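Local coordinates for protein isomaltodextranase (Arthrobacter globiformis, PDB 5AWP) that hydrolyses alpha-1,6-glucosidic linkages in polysaccharides such as dextran, releasing successive isomaltose units from the non-reducing chain ends, at residues Asn42-Ser47 and Asp81-Gly86; Tyr124-Trp129 and Asp201-Tyr206; Tyr197-Phe202 and Ile312-Phe317. All coordinates share one frame; numbering follows the deposited sequence.

How the interactions relate
The three contacts illustrate how a beta/alpha barrel gathers an active site from loops far apart in sequence. All lie at the C-terminal ends of strands of one eight-stranded parallel sheet: interaction 1 after strands 39-42 and 77-79, interaction 2 after 120-124 and 197-200, interaction 3 after 197-200 and 312-314. Their centres are 12 to 15 Å apart. Interaction 1 closes before interaction 2 opens, whereas interactions 2 and 3 share D201 and F202. Each includes residues that touch the same beta-glucose, so the mouth of the barrel becomes one sugar pocket. F317 of interaction 3 packs against Y44 and D81 of interaction 1, and Y124 of interaction 2 against D81 and G82.

Interaction 1 (Asn42-Ser47 and Asp81-Gly86); sequences NIYGYS and DGWIEG. With GLC (alpha-D-glucopyranose), chain B; BGC (beta-D-glucopyranose), chain C.
N42 reaches D81 with its amide nitrogen: ND2 gives a hydrogen bond to OD1 of D81 at 3.2 Å, approaching on the anti side of the carboxylate and 27° out of its plane. The amide and carboxylate planes stand 78° apart. With CG anti to the backbone N (chi1 -178°), the same amide turns OD1 back to accept from the backbone N of Y44, a capping bond at the start of helix 44-50; N42 thus serves both the helix and the sugar-binding aspartate. I43 follows, its CG1 against CB of D81 at 3.5 Å, an apolar cover for the base of that side chain. The ring of Y44 meets the other segment at its rim, where OD2 of D81 and O4 of the beta-glucose lie near the ring plane, while CE1 touches CH2 of W83. That O4 donates to OD2 of D81 at 2.5 Å, and the backbone N of G82 also bonds to OD2 from above the carboxylate plane. S47 presses its CB over the six-membered ring of W83, 3.9 Å from the centroid, a CH-pi contact. Its OG is held instead by the backbone O of A52. The opposite face of W83 carries the alpha-glucose, whose C1 sits over the ring centre, so the indole is a platform backed by the helix. Beyond it, the backbone N of W83 bonds to O5 of the alpha-glucose at 2.8 Å, and E85 accepts from two of its hydroxyls, O6 to OE1 and O4 to OE2. This is a carbohydrate-binding wall, combining an aromatic platform with carboxylate acceptors. It joins the first turn of helix 44-50 to the loop between strand 77-79 and helix 107-115, with I43 also resting on W59 of helix 56-69.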
loop_
_atom_site.group_PDB
_atom_site.type_symbol
_atom_site.label_atom_id
_atom_site.label_comp_id
_atom_site.label_asym_id
_atom_site.label_seq_id
_atom_site.Cartn_x
_atom_site.Cartn_y
_atom_site.Cartn_z
ATOM N N ASN A 42 6.282 -1.342 -15.905
ATOM C CA ASN A 42 6.335 -2.787 -15.899
ATOM C C ASN A 42 6.117 -3.337 -17.323
ATOM O O ASN A 42 5.362 -2.758 -18.106
ATOM C CB ASN A 42 5.283 -3.309 -14.916
ATOM C CG ASN A 42 5.286 -4.806 -14.792
ATOM O OD1 ASN A 42 4.817 -5.502 -15.684
ATOM N ND2 ASN A 42 5.779 -5.320 -13.655
ATOM N N ILE A 43 6.788 -4.448 -17.631
ATOM C CA ILE A 43 6.749 -5.091 -18.949
ATOM C C ILE A 43 5.401 -5.756 -19.322
ATOM O O ILE A 43 5.269 -6.308 -20.409
ATOM C CB ILE A 43 7.833 -6.206 -19.068
ATOM C CG1 ILE A 43 7.523 -7.392 -18.136
ATOM C CG2 ILE A 43 9.217 -5.663 -18.760
ATOM C CD1 ILE A 43 8.283 -8.661 -18.477
ATOM N N TYR A 44 4.405 -5.682 -18.445
ATOM C CA TYR A 44 3.127 -6.366 -18.657
ATOM C C TYR A 44 2.452 -5.997 -19.977
ATOM O O TYR A 44 1.794 -6.839 -20.577
ATOM C CB TYR A 44 2.195 -6.057 -17.499
ATOM C CG TYR A 44 0.921 -6.880 -17.405
ATOM C CD1 TYR A 44 0.923 -8.150 -16.815
ATOM C CD2 TYR A 44 -0.298 -6.375 -17.861
ATOM C CE1 TYR A 44 -0.240 -8.898 -16.721
ATOM C CE2 TYR A 44 -1.464 -7.111 -17.755
ATOM C CZ TYR A 44 -1.439 -8.349 -17.167
ATOM O OH TYR A 44 -2.590 -9.065 -17.037
ATOM N N GLY A 45 2.620 -4.754 -20.422
ATOM C CA GLY A 45 1.999 -4.300 -21.665
ATOM C C GLY A 45 2.520 -5.003 -22.901
ATOM O O GLY A 45 1.817 -5.099 -23.909
ATOM N N TYR A 46 3.757 -5.471 -22.825
ATOM C CA TYR A 46 4.300 -6.327 -23.849
ATOM C C TYR A 46 3.884 -7.751 -23.579
ATOM O O TYR A 46 3.318 -8.405 -24.442
ATOM C CB TYR A 46 5.827 -6.239 -23.903
ATOM C CG TYR A 46 6.348 -7.153 -24.975
ATOM C CD1 TYR A 46 6.551 -8.512 -24.717
ATOM C CD2 TYR A 46 6.536 -6.693 -26.272
ATOM C CE1 TYR A 46 6.963 -9.374 -25.717
ATOM C CE2 TYR A 46 6.964 -7.547 -27.282
ATOM C CZ TYR A 46 7.175 -8.883 -26.998
ATOM O OH TYR A 46 7.583 -9.734 -27.984
ATOM N N SER A 47 4.169 -8.250 -22.375
ATOM C CA SER A 47 4.132 -9.707 -22.134
ATOM C C SER A 47 2.725 -10.292 -22.000
ATOM O O SER A 47 2.486 -11.445 -22.399
ATOM C CB SER A 47 4.996 -10.076 -20.922
ATOM O OG SER A 47 6.375 -9.963 -21.224
ATOM N N ASP A 81 8.362 -8.666 -15.007
ATOM C CA ASP A 81 7.147 -9.317 -14.547
ATOM C C ASP A 81 7.292 -10.837 -14.733
ATOM O O ASP A 81 8.404 -11.377 -14.581
ATOM C CB ASP A 81 5.935 -8.743 -15.276
ATOM C CG ASP A 81 4.652 -8.910 -14.474
ATOM O OD1 ASP A 81 4.496 -8.209 -13.459
ATOM O OD2 ASP A 81 3.842 -9.789 -14.834
ATOM N N GLY A 82 6.187 -11.527 -15.012
ATOM C CA GLY A 82 6.158 -12.972 -15.071
ATOM C C GLY A 82 6.736 -13.491 -16.369
ATOM O O GLY A 82 7.601 -12.867 -16.968
ATOM N N TRP A 83 6.222 -14.631 -16.804
ATOM C CA TRP A 83 6.775 -15.380 -17.939
ATOM C C TRP A 83 8.234 -15.728 -17.652
ATOM O O TRP A 83 9.073 -15.621 -18.517
ATOM C CB TRP A 83 6.537 -14.627 -19.285
ATOM C CG TRP A 83 5.055 -14.492 -19.570
ATOM C CD1 TRP A 83 4.259 -15.367 -20.286
ATOM C CD2 TRP A 83 4.167 -13.473 -19.067
ATOM N NE1 TRP A 83 2.948 -14.932 -20.277
ATOM C CE2 TRP A 83 2.866 -13.776 -19.539
ATOM C CE3 TRP A 83 4.349 -12.325 -18.286
ATOM C CZ2 TRP A 83 1.758 -12.965 -19.256
ATOM C CZ3 TRP A 83 3.233 -11.525 -17.989
ATOM C CH2 TRP A 83 1.955 -11.864 -18.459
ATOM N N ILE A 84 8.516 -16.179 -16.418
ATOM C CA ILE A 84 9.892 -16.459 -16.009
ATOM C C ILE A 84 10.267 -17.936 -16.009
ATOM O O ILE A 84 11.357 -18.283 -15.573
ATOM C CB ILE A 84 10.301 -15.773 -14.656
ATOM C CG1 ILE A 84 9.238 -15.969 -13.567
ATOM C CG2 ILE A 84 10.576 -14.289 -14.878
ATOM C CD1 ILE A 84 8.963 -17.428 -13.270
ATOM N N GLU A 85 9.397 -18.811 -16.529
ATOM C CA GLU A 85 9.726 -20.246 -16.582
ATOM C C GLU A 85 10.980 -20.495 -17.416
ATOM O O GLU A 85 11.745 -21.406 -17.134
ATOM C CB GLU A 85 8.559 -21.070 -17.147
ATOM C CG GLU A 85 7.436 -21.349 -16.152
ATOM C CD GLU A 85 6.454 -20.188 -15.921
ATOM O OE1 GLU A 85 6.623 -19.090 -16.478
ATOM O OE2 GLU A 85 5.504 -20.388 -15.129
ATOM N N GLY A 86 11.188 -19.653 -18.425
ATOM C CA GLY A 86 12.330 -19.758 -19.329
ATOM C C GLY A 86 13.564 -19.019 -18.836
ATOM O O GLY A 86 14.497 -18.814 -19.588
HETATM C C1 GLC B . 2.645 -14.977 -16.051
HETATM C C2 GLC B . 2.009 -16.129 -16.849
HETATM C C3 GLC B . 1.896 -17.402 -16.047
HETATM C C4 GLC B . 3.270 -17.704 -15.474
HETATM C C5 GLC B . 3.712 -16.518 -14.612
HETATM C C6 GLC B . 5.079 -16.733 -13.985
HETATM O O2 GLC B . 0.732 -15.772 -17.322
HETATM O O3 GLC B . 1.513 -18.442 -16.915
HETATM O O4 GLC B . 3.297 -18.940 -14.788
HETATM O O5 GLC B . 3.866 -15.392 -15.465
HETATM O O6 GLC B . 6.092 -16.997 -14.932
HETATM C C2 BGC C . -0.340 -11.709 -11.473
HETATM C C3 BGC C . -0.045 -10.730 -12.600
HETATM C C4 BGC C . 1.135 -11.254 -13.412
HETATM C C5 BGC C . 0.842 -12.642 -13.939
HETATM C C6 BGC C . 2.058 -13.217 -14.641
HETATM C C1 BGC C . -0.603 -13.097 -12.051
HETATM O O1 BGC C . -0.734 -14.018 -10.973
HETATM O O2 BGC C . -1.453 -11.289 -10.658
HETATM O O3 BGC C . 0.294 -9.439 -12.065
HETATM O O4 BGC C . 1.432 -10.392 -14.515
HETATM O O5 BGC C . 0.511 -13.502 -12.854
HETATM O O6 BGC C . 1.690 -14.515 -15.088
#

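Interaction 2 (Tyr124-Trp129 and Asp201-Tyr206); sequences YYNPLW and DFLSWY. With BGC (beta-D-glucopyranose), chain C.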
loop_
_atom_site.group_PDB
_atom_site.type_symbol
_atom_site.label_atom_id
_atom_site.label_comp_id
_atom_site.label_asym_id
_atom_site.label_seq_id
_atom_site.Cartn_x
_atom_site.Cartn_y
_atom_site.Cartn_z
ATOM N N TYR A 124 10.387 -8.987 -10.593
ATOM C CA TYR A 124 9.317 -9.929 -10.255
ATOM C C TYR A 124 9.950 -11.282 -10.063
ATOM O O TYR A 124 10.475 -11.867 -11.024
ATOM C CB TYR A 124 8.315 -9.973 -11.389
ATOM C CG TYR A 124 7.185 -10.971 -11.315
ATOM C CD1 TYR A 124 7.408 -12.298 -11.634
ATOM C CD2 TYR A 124 5.867 -10.578 -11.046
ATOM C CE1 TYR A 124 6.397 -13.221 -11.632
ATOM C CE2 TYR A 124 4.838 -11.525 -11.032
ATOM C CZ TYR A 124 5.135 -12.853 -11.336
ATOM O OH TYR A 124 4.205 -13.877 -11.382
ATOM N N TYR A 125 9.926 -11.768 -8.829
ATOM C CA TYR A 125 10.311 -13.158 -8.557
ATOM C C TYR A 125 9.870 -13.552 -7.186
ATOM O O TYR A 125 9.716 -12.688 -6.292
ATOM C CB TYR A 125 11.821 -13.405 -8.690
ATOM C CG TYR A 125 12.116 -14.814 -9.190
ATOM C CD1 TYR A 125 11.907 -15.142 -10.512
ATOM C CD2 TYR A 125 12.574 -15.820 -8.336
ATOM C CE1 TYR A 125 12.140 -16.418 -10.983
ATOM C CE2 TYR A 125 12.821 -17.110 -8.811
ATOM C CZ TYR A 125 12.591 -17.395 -10.138
ATOM O OH TYR A 125 12.830 -18.645 -10.653
ATOM N N ASN A 126 9.654 -14.854 -7.033
ATOM C CA ASN A 126 9.271 -15.436 -5.772
ATOM C C ASN A 126 10.441 -16.256 -5.255
ATOM O O ASN A 126 10.821 -17.217 -5.891
ATOM C CB ASN A 126 8.007 -16.310 -5.930
ATOM C CG ASN A 126 7.473 -16.835 -4.595
ATOM O OD1 ASN A 126 8.228 -17.112 -3.660
ATOM N ND2 ASN A 126 6.145 -16.997 -4.514
ATOM N N PRO A 127 10.992 -15.908 -4.073
ATOM C CA PRO A 127 12.226 -16.619 -3.640
ATOM C C PRO A 127 11.981 -18.036 -3.116
ATOM O O PRO A 127 12.921 -18.731 -2.745
ATOM C CB PRO A 127 12.787 -15.715 -2.546
ATOM C CG PRO A 127 11.598 -14.983 -2.019
ATOM C CD PRO A 127 10.664 -14.782 -3.184
ATOM N N LEU A 128 10.716 -18.469 -3.134
ATOM C CA LEU A 128 10.368 -19.858 -2.872
ATOM C C LEU A 128 10.290 -20.716 -4.137
ATOM O O LEU A 128 9.993 -21.911 -4.037
ATOM C CB LEU A 128 9.050 -19.942 -2.080
ATOM C CG LEU A 128 9.089 -19.788 -0.547
ATOM C CD1 LEU A 128 9.694 -18.472 -0.129
ATOM C CD2 LEU A 128 7.663 -19.880 -0.017
ATOM N N TRP A 129 10.562 -20.140 -5.317
ATOM C CA TRP A 129 10.705 -20.927 -6.518
ATOM C C TRP A 129 12.134 -21.446 -6.582
ATOM O O TRP A 129 13.087 -20.725 -6.273
ATOM C CB TRP A 129 10.416 -20.115 -7.794
ATOM C CG TRP A 129 8.976 -19.895 -8.091
ATOM C CD1 TRP A 129 7.958 -20.760 -7.862
ATOM C CD2 TRP A 129 8.397 -18.739 -8.722
ATOM N NE1 TRP A 129 6.770 -20.218 -8.315
ATOM C CE2 TRP A 129 7.013 -18.976 -8.839
ATOM C CE3 TRP A 129 8.916 -17.516 -9.175
ATOM C CZ2 TRP A 129 6.124 -18.041 -9.389
ATOM C CZ3 TRP A 129 8.025 -16.578 -9.724
ATOM C CH2 TRP A 129 6.642 -16.862 -9.828
ATOM N N ASP A 201 4.848 -12.975 -6.312
ATOM C CA ASP A 201 3.536 -13.442 -6.724
ATOM C C ASP A 201 3.413 -14.937 -6.446
ATOM O O ASP A 201 4.409 -15.616 -6.208
ATOM C CB ASP A 201 3.403 -13.160 -8.233
ATOM C CG ASP A 201 1.998 -13.375 -8.781
ATOM O OD1 ASP A 201 1.044 -13.437 -7.992
ATOM O OD2 ASP A 201 1.879 -13.449 -10.033
ATOM N N PHE A 202 2.179 -15.429 -6.527
ATOM C CA PHE A 202 1.835 -16.862 -6.444
ATOM C C PHE A 202 1.928 -17.482 -5.034
ATOM O O PHE A 202 1.874 -18.719 -4.890
ATOM C CB PHE A 202 2.568 -17.692 -7.513
ATOM C CG PHE A 202 2.058 -17.433 -8.904
ATOM C CD1 PHE A 202 0.841 -17.979 -9.319
ATOM C CD2 PHE A 202 2.752 -16.618 -9.781
ATOM C CE1 PHE A 202 0.337 -17.714 -10.574
ATOM C CE2 PHE A 202 2.251 -16.349 -11.053
ATOM C CZ PHE A 202 1.044 -16.902 -11.447
ATOM N N LEU A 203 1.973 -16.662 -3.980
ATOM C CA LEU A 203 2.068 -17.267 -2.637
ATOM C C LEU A 203 0.773 -17.890 -2.146
ATOM O O LEU A 203 0.807 -18.717 -1.231
ATOM C CB LEU A 203 2.638 -16.320 -1.587
ATOM C CG LEU A 203 4.141 -16.000 -1.703
ATOM C CD1 LEU A 203 4.502 -14.859 -0.781
ATOM C CD2 LEU A 203 5.017 -17.215 -1.366
ATOM N N SER A 204 -0.361 -17.512 -2.729
ATOM C CA SER A 204 -1.610 -18.167 -2.385
ATOM C C SER A 204 -1.630 -19.561 -3.033
ATOM O O SER A 204 -2.120 -20.526 -2.426
ATOM C CB SER A 204 -2.838 -17.307 -2.756
ATOM O OG SER A 204 -4.063 -17.914 -2.316
ATOM N N TRP A 205 -1.097 -19.684 -4.246
ATOM C CA TRP A 205 -0.976 -21.009 -4.873
ATOM C C TRP A 205 -0.013 -21.858 -4.057
ATOM O O TRP A 205 -0.289 -23.020 -3.800
ATOM C CB TRP A 205 -0.531 -20.946 -6.331
ATOM C CG TRP A 205 -1.551 -20.397 -7.288
ATOM C CD1 TRP A 205 -2.609 -19.572 -7.000
ATOM C CD2 TRP A 205 -1.539 -20.545 -8.709
ATOM N NE1 TRP A 205 -3.280 -19.257 -8.153
ATOM C CE2 TRP A 205 -2.635 -19.828 -9.214
ATOM C CE3 TRP A 205 -0.731 -21.256 -9.596
ATOM C CZ2 TRP A 205 -2.928 -19.778 -10.573
ATOM C CZ3 TRP A 205 -1.020 -21.209 -10.932
ATOM C CH2 TRP A 205 -2.109 -20.475 -11.415
ATOM N N TYR A 206 1.078 -21.257 -3.605
ATOM C CA TYR A 206 1.985 -21.927 -2.684
ATOM C C TYR A 206 1.244 -22.421 -1.439
ATOM O O TYR A 206 1.328 -23.597 -1.085
ATOM C CB TYR A 206 3.141 -21.005 -2.263
ATOM C CG TYR A 206 3.932 -21.540 -1.079
ATOM C CD1 TYR A 206 4.897 -22.543 -1.253
ATOM C CD2 TYR A 206 3.699 -21.076 0.205
ATOM C CE1 TYR A 206 5.605 -23.047 -0.181
ATOM C CE2 TYR A 206 4.405 -21.575 1.283
ATOM C CZ TYR A 206 5.352 -22.564 1.084
ATOM O OH TYR A 206 6.064 -23.065 2.148
HETATM C C2 BGC C . -0.340 -11.709 -11.473
HETATM C C3 BGC C . -0.045 -10.730 -12.600
HETATM C C4 BGC C . 1.135 -11.254 -13.412
HETATM C C5 BGC C . 0.842 -12.642 -13.939
HETATM C C6 BGC C . 2.058 -13.217 -14.641
HETATM C C1 BGC C . -0.603 -13.097 -12.051
HETATM O O1 BGC C . -0.734 -14.018 -10.973
HETATM O O2 BGC C . -1.453 -11.289 -10.658
HETATM O O3 BGC C . 0.294 -9.439 -12.065
HETATM O O4 BGC C . 1.432 -10.392 -14.515
HETATM O O5 BGC C . 0.511 -13.502 -12.854
HETATM O O6 BGC C . 1.690 -14.515 -15.088
#
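The loop bearing D201, assigned as the nucleophile in a nearly identical enzyme, is held here against the neighbouring loop of the barrel. The hydroxyl of Y124 donates to OD2 of D201 at 2.7 Å, meeting the anti lone pair of that oxygen, with ring and carboxylate planes 75° apart. OD2 also receives O1 of the beta-glucose at 2.8 Å, so two hydroxyl donors grip one oxygen. Carbon CE2 of F202 lies 3.2 Å from the same tyrosine OH, which sits at the edge of the phenyl ring. N126 steadies the backbone: with CG anti to the backbone N (chi1 -174°), its amide extends toward the D201 segment, where ND2 donates to O of D201 at 2.8 Å, while OD1 accepts from N of L128 in an Asx turn, fixing both ends of the amide. Farther along, CD2 of L128 stands squarely over the ring of Y206, 3.7 Å from its centroid, a CH-pi contact. W129 contributes CZ2, which touches CD2 of F202. The contact thus links the loop between strands 120-124 and 129-131 to the start of helix 203-208; strand 169-171 lends W171 to L128, and helix 223-237 packs on L128 and L203.

Interaction 3 (Tyr197-Phe202 and Ile312-Phe317); sequences YLRIDF and ILDGDF. With BGC (beta-D-glucopyranose), chain C.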
loop_
_atom_site.group_PDB
_atom_site.type_symbol
_atom_site.label_atom_id
_atom_site.label_comp_id
_atom_site.label_asym_id
_atom_site.label_seq_id
_atom_site.Cartn_x
_atom_site.Cartn_y
_atom_site.Cartn_z
ATOM N N TYR A 197 12.701 -2.777 -5.253
ATOM C CA TYR A 197 11.313 -3.232 -5.367
ATOM C C TYR A 197 11.234 -4.695 -5.885
ATOM O O TYR A 197 11.632 -4.981 -7.015
ATOM C CB TYR A 197 10.580 -2.278 -6.323
ATOM C CG TYR A 197 9.098 -2.535 -6.513
ATOM C CD1 TYR A 197 8.185 -2.262 -5.494
ATOM C CD2 TYR A 197 8.611 -3.018 -7.716
ATOM C CE1 TYR A 197 6.828 -2.465 -5.680
ATOM C CE2 TYR A 197 7.256 -3.224 -7.914
ATOM C CZ TYR A 197 6.362 -2.930 -6.895
ATOM O OH TYR A 197 5.014 -3.168 -7.072
ATOM N N LEU A 198 10.739 -5.600 -5.033
ATOM C CA LEU A 198 10.632 -7.022 -5.356
ATOM C C LEU A 198 9.172 -7.412 -5.303
ATOM O O LEU A 198 8.523 -7.301 -4.249
ATOM C CB LEU A 198 11.412 -7.860 -4.358
ATOM C CG LEU A 198 11.457 -9.350 -4.638
ATOM C CD1 LEU A 198 12.187 -9.618 -5.938
ATOM C CD2 LEU A 198 12.129 -10.033 -3.468
ATOM N N ARG A 199 8.679 -7.899 -6.432
ATOM C CA ARG A 199 7.278 -8.162 -6.648
ATOM C C ARG A 199 7.089 -9.668 -6.606
ATOM O O ARG A 199 7.543 -10.396 -7.524
ATOM C CB ARG A 199 6.914 -7.588 -8.014
ATOM C CG ARG A 199 5.448 -7.559 -8.309
ATOM C CD ARG A 199 5.108 -6.474 -9.342
ATOM N NE ARG A 199 3.679 -6.514 -9.617
ATOM C CZ ARG A 199 2.735 -5.892 -8.915
ATOM N NH1 ARG A 199 3.025 -5.158 -7.848
ATOM N NH2 ARG A 199 1.469 -6.029 -9.287
ATOM N N ILE A 200 6.477 -10.127 -5.521
ATOM C CA ILE A 200 6.421 -11.536 -5.150
ATOM C C ILE A 200 5.001 -12.092 -5.351
ATOM O O ILE A 200 4.077 -11.771 -4.623
ATOM C CB ILE A 200 6.831 -11.727 -3.668
ATOM C CG1 ILE A 200 8.209 -11.088 -3.417
ATOM C CG2 ILE A 200 6.810 -13.197 -3.311
ATOM C CD1 ILE A 200 8.763 -11.275 -2.027
ATOM N N ASP A 201 4.848 -12.975 -6.312
ATOM C CA ASP A 201 3.536 -13.442 -6.724
ATOM C C ASP A 201 3.413 -14.937 -6.446
ATOM O O ASP A 201 4.409 -15.616 -6.208
ATOM C CB ASP A 201 3.403 -13.160 -8.233
ATOM C CG ASP A 201 1.998 -13.375 -8.781
ATOM O OD1 ASP A 201 1.044 -13.437 -7.992
ATOM O OD2 ASP A 201 1.879 -13.449 -10.033
ATOM N N PHE A 202 2.179 -15.429 -6.527
ATOM C CA PHE A 202 1.835 -16.862 -6.444
ATOM C C PHE A 202 1.928 -17.482 -5.034
ATOM O O PHE A 202 1.874 -18.719 -4.890
ATOM C CB PHE A 202 2.568 -17.692 -7.513
ATOM C CG PHE A 202 2.058 -17.433 -8.904
ATOM C CD1 PHE A 202 0.841 -17.979 -9.319
ATOM C CD2 PHE A 202 2.752 -16.618 -9.781
ATOM C CE1 PHE A 202 0.337 -17.714 -10.574
ATOM C CE2 PHE A 202 2.251 -16.349 -11.053
ATOM C CZ PHE A 202 1.044 -16.902 -11.447
ATOM N N ILE A 312 0.520 -0.385 1.924
ATOM C CA ILE A 312 0.173 0.324 0.688
ATOM C C ILE A 312 -0.657 -0.614 -0.203
ATOM O O ILE A 312 -0.242 -1.718 -0.478
ATOM C CB ILE A 312 1.435 0.783 -0.053
ATOM C CG1 ILE A 312 2.126 1.866 0.770
ATOM C CG2 ILE A 312 1.053 1.320 -1.454
ATOM C CD1 ILE A 312 3.561 2.169 0.406
ATOM N N LEU A 313 -1.820 -0.166 -0.659
ATOM C CA LEU A 313 -2.681 -1.002 -1.471
ATOM C C LEU A 313 -2.301 -0.864 -2.949
ATOM O O LEU A 313 -2.087 0.246 -3.435
ATOM C CB LEU A 313 -4.146 -0.636 -1.230
ATOM C CG LEU A 313 -4.580 -0.648 0.233
ATOM C CD1 LEU A 313 -6.078 -0.377 0.334
ATOM C CD2 LEU A 313 -4.233 -1.983 0.912
ATOM N N ASP A 314 -2.192 -2.002 -3.629
ATOM C CA ASP A 314 -1.649 -2.074 -4.974
ATOM C C ASP A 314 -2.798 -2.359 -5.935
ATOM O O ASP A 314 -3.400 -3.437 -5.903
ATOM C CB ASP A 314 -0.534 -3.136 -4.986
ATOM C CG ASP A 314 0.032 -3.420 -6.371
ATOM O OD1 ASP A 314 -0.313 -2.708 -7.336
ATOM O OD2 ASP A 314 0.803 -4.394 -6.470
ATOM N N GLY A 315 -3.159 -1.363 -6.729
ATOM C CA GLY A 315 -4.183 -1.518 -7.792
ATOM C C GLY A 315 -3.690 -2.102 -9.108
ATOM O O GLY A 315 -4.418 -2.127 -10.112
ATOM N N ASP A 316 -2.446 -2.568 -9.110
ATOM C CA ASP A 316 -1.840 -3.253 -10.259
ATOM C C ASP A 316 -1.376 -2.289 -11.349
ATOM O O ASP A 316 -0.746 -1.271 -11.030
ATOM C CB ASP A 316 -2.724 -4.386 -10.800
ATOM C CG ASP A 316 -1.918 -5.441 -11.560
ATOM O OD1 ASP A 316 -0.852 -5.866 -11.076
ATOM O OD2 ASP A 316 -2.356 -5.845 -12.642
ATOM N N PHE A 317 -1.644 -2.581 -12.616
ATOM C CA PHE A 317 -1.018 -1.866 -13.704
ATOM C C PHE A 317 -1.978 -0.963 -14.467
ATOM O O PHE A 317 -3.109 -1.331 -14.710
ATOM C CB PHE A 317 -0.426 -2.852 -14.692
ATOM C CG PHE A 317 0.569 -3.794 -14.091
ATOM C CD1 PHE A 317 1.511 -3.349 -13.176
ATOM C CD2 PHE A 317 0.612 -5.120 -14.502
ATOM C CE1 PHE A 317 2.433 -4.220 -12.626
ATOM C CE2 PHE A 317 1.567 -5.993 -13.968
ATOM C CZ PHE A 317 2.483 -5.527 -13.045
HETATM C C2 BGC C . -0.340 -11.709 -11.473
HETATM C C3 BGC C . -0.045 -10.730 -12.600
HETATM C C4 BGC C . 1.135 -11.254 -13.412
HETATM C C5 BGC C . 0.842 -12.642 -13.939
HETATM C C6 BGC C . 2.058 -13.217 -14.641
HETATM C C1 BGC C . -0.603 -13.097 -12.051
HETATM O O1 BGC C . -0.734 -14.018 -10.973
HETATM O O2 BGC C . -1.453 -11.289 -10.658
HETATM O O3 BGC C . 0.294 -9.439 -12.065
HETATM O O4 BGC C . 1.432 -10.392 -14.515
HETATM O O5 BGC C . 0.511 -13.502 -12.854
HETATM O O6 BGC C . 1.690 -14.515 -15.088
#
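R199 and D314 meet in a salt bridge between the ends of two barrel strands. NH1 of R199 donates to OD2 of D314 at 2.7 Å, nearly straight at 162° and close to the guanidinium plane, reaching the oxygen on its syn side; NH2 adds a weak bond to the same oxygen. A second salt bridge joins NH2 of R199 to OD1 of D316 at 2.9 Å, again at the edge of the guanidinium. With its chain extended from CG to NE (chi3 179°), the arginine spans the gap between strands whose nearest CA atoms, those of R199 and D314, are 10.9 Å apart.

Aromatic packing comes from F317, whose CE1 lies over one face of the guanidinium, the two planes inclined at 47°; CZ of F317 is 3.8 Å from NE of R199. Within the second segment, OD1 of D314 accepts from the backbone N of D316 in an Asx turn that ties the carboxylate of D314 to the backbone of D316. An alanine in place of R199 would remove the guanidinium and would likely leave D314 and D316 without this shared cation and the ring of F317 with a gap beside it.

D316 also forms a salt bridge to R265, which itself hydrogen-bonds to the beta-glucose. Chemically, two buried carboxylates balanced by arginines would be expected to stay ionised; D316 in particular is placed to act as a second-shell partner of the sugar through R265.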